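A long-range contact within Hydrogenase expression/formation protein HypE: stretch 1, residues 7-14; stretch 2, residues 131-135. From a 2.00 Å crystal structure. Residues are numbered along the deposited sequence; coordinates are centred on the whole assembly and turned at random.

Stretch 1 7-14: TLLLDYGS
Stretch 2 131-135: KVVPR

No direct hydrogen bond joins these two stretches; the polar link between their backbones is a single water. Water 1 donates to Gly 13 O at 2.7 Å and accepts from Val 132 N at 2.9 Å, so a strand NH is satisfied through solvent while the direct contacts are van der Waals packing, mostly of aliphatic carbon. The register is set at the same place: Gly 13 and Val 132 have the closest CA atoms across the pair, 4.5 Å apart.

That approach depends on glycine. A CB built ideally on Gly 13 would point toward the strand and lie 2.7 Å from Val 132 CB, a clash. Without it, Gly 13 N comes within 3.6 Å of Val 132 CG2.

Build stretch 1 as an extended lead-in, Leu 8 at phi/psi -80/93 and Leu 9 at -74/154, followed by a 3-10 segment from Leu 10 to Gly 13. Its backbone hydrogen bonds run from Tyr 12 N to Leu 9 O (3.1 Å) and Gly 13 N to Leu 10 O (2.8 Å), with a weak one from Ser 14 N to Asp 11 O (3.3 Å). Ser 14, chi1 p, adds a hydrogen bond from its OG to Asp 11 O at 3.0 Å.

In stretch 2, residues 131-133 are strand, with Val 132 at -115/120. Strand alternation turns Val 132 toward stretch 1 and its neighbours Lys 131 and Val 133 away, making Val 132, chi1 t, the central knob. Its CG1 meets Leu 8 CD2 at 3.8 Å, Leu 8 being t, p; its CG2 lies 4.1 Å from Tyr 12 CB. The Tyr 12 side chain, chi1 m, leads away beyond that point.

Leu 10 starts sideways, with chi1 off-rotamer at -94° and chi2 t, yet its end comes nearer. Its CD2 lies 4.2 Å from Val 132 CG1 and 3.7 Å from Pro 134 N, and its 4.2 Å contact with Pro 134 CD extends the apolar patch past the strand.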

# COMPACT_ATOMS: atom_id res chain seq x y z
N THR A 7 -24.79 -3.93 5.41
CA THR A 7 -24.58 -5.13 4.54
C THR A 7 -23.14 -5.65 4.62
O THR A 7 -22.92 -6.86 4.57
CB THR A 7 -24.97 -4.86 3.06
OG1 THR A 7 -25.81 -3.70 2.96
CG2 THR A 7 -25.70 -6.06 2.45
N LEU A 8 -22.16 -4.75 4.73
CA LEU A 8 -20.77 -5.18 4.98
C LEU A 8 -20.55 -5.52 6.46
O LEU A 8 -20.24 -4.65 7.28
CB LEU A 8 -19.73 -4.18 4.46
CG LEU A 8 -18.28 -4.68 4.56
CD1 LEU A 8 -17.84 -5.53 3.36
CD2 LEU A 8 -17.34 -3.52 4.75
N LEU A 9 -20.73 -6.80 6.78
CA LEU A 9 -20.61 -7.26 8.16
C LEU A 9 -19.14 -7.31 8.55
O LEU A 9 -18.27 -7.45 7.70
CB LEU A 9 -21.22 -8.66 8.33
CG LEU A 9 -22.73 -8.92 8.17
CD1 LEU A 9 -23.58 -7.73 8.61
CD2 LEU A 9 -23.07 -9.29 6.74
N LEU A 10 -18.88 -7.19 9.85
CA LEU A 10 -17.55 -7.41 10.40
C LEU A 10 -16.95 -8.72 9.90
O LEU A 10 -15.75 -8.79 9.64
CB LEU A 10 -17.55 -7.38 11.92
CG LEU A 10 -17.22 -6.04 12.61
CD1 LEU A 10 -17.11 -6.25 14.11
CD2 LEU A 10 -15.93 -5.40 12.04
N ASP A 11 -17.79 -9.75 9.76
CA ASP A 11 -17.39 -11.08 9.26
C ASP A 11 -16.47 -11.05 8.04
O ASP A 11 -15.63 -11.94 7.89
CB ASP A 11 -18.62 -11.91 8.89
CG ASP A 11 -19.70 -11.89 9.95
OD1 ASP A 11 -20.30 -12.97 10.18
OD2 ASP A 11 -19.97 -10.82 10.55
N TYR A 12 -16.65 -10.05 7.17
CA TYR A 12 -15.87 -9.94 5.94
C TYR A 12 -14.42 -9.54 6.19
O TYR A 12 -13.59 -9.61 5.27
CB TYR A 12 -16.53 -8.99 4.94
CG TYR A 12 -17.77 -9.57 4.28
CD1 TYR A 12 -19.02 -8.96 4.45
CD2 TYR A 12 -17.70 -10.72 3.49
CE1 TYR A 12 -20.17 -9.49 3.85
CE2 TYR A 12 -18.85 -11.26 2.89
CZ TYR A 12 -20.07 -10.63 3.07
OH TYR A 12 -21.20 -11.17 2.48
N GLY A 13 -14.11 -9.13 7.42
CA GLY A 13 -12.74 -8.78 7.80
C GLY A 13 -12.05 -9.74 8.76
O GLY A 13 -10.92 -9.48 9.21
N SER A 14 -12.72 -10.85 9.07
CA SER A 14 -12.25 -11.82 10.06
C SER A 14 -11.22 -12.80 9.50
O SER A 14 -10.51 -13.46 10.25
CB SER A 14 -13.42 -12.59 10.67
OG SER A 14 -13.88 -13.58 9.76
N LYS A 131 -9.36 -5.11 4.97
CA LYS A 131 -9.55 -4.99 6.40
C LYS A 131 -10.92 -4.33 6.59
O LYS A 131 -11.24 -3.35 5.93
CB LYS A 131 -8.43 -4.15 7.05
CG LYS A 131 -7.00 -4.78 7.10
CD LYS A 131 -6.99 -6.18 7.79
CE LYS A 131 -5.61 -6.73 8.13
NZ LYS A 131 -4.65 -6.92 6.99
N VAL A 132 -11.74 -4.91 7.46
CA VAL A 132 -13.02 -4.32 7.85
C VAL A 132 -12.94 -3.95 9.32
O VAL A 132 -12.71 -4.81 10.17
CB VAL A 132 -14.22 -5.28 7.60
CG1 VAL A 132 -15.55 -4.59 7.93
CG2 VAL A 132 -14.23 -5.78 6.15
N VAL A 133 -13.12 -2.67 9.63
CA VAL A 133 -13.06 -2.20 11.02
C VAL A 133 -14.47 -1.92 11.58
O VAL A 133 -15.39 -1.65 10.80
CB VAL A 133 -12.12 -0.94 11.15
CG1 VAL A 133 -10.69 -1.32 10.86
CG2 VAL A 133 -12.59 0.18 10.22
N PRO A 134 -14.66 -2.01 12.92
CA PRO A 134 -15.98 -1.75 13.53
C PRO A 134 -16.57 -0.37 13.19
O PRO A 134 -15.82 0.54 12.84
CB PRO A 134 -15.70 -1.84 15.03
CG PRO A 134 -14.51 -2.76 15.14
CD PRO A 134 -13.66 -2.41 13.94
N ARG A 135 -17.90 -0.23 13.29
CA ARG A 135 -18.58 1.03 13.00
C ARG A 135 -17.91 2.20 13.73
O ARG A 135 -17.64 2.12 14.93
CB ARG A 135 -20.07 0.98 13.39
CG ARG A 135 -21.01 0.32 12.36
CD ARG A 135 -22.51 0.58 12.66
NE ARG A 135 -22.92 0.06 13.97
CZ ARG A 135 -24.01 0.44 14.64
NH1 ARG A 135 -24.85 1.36 14.15
NH2 ARG A 135 -24.28 -0.10 15.83
O HOH W 1 -10.31 -6.85 9.16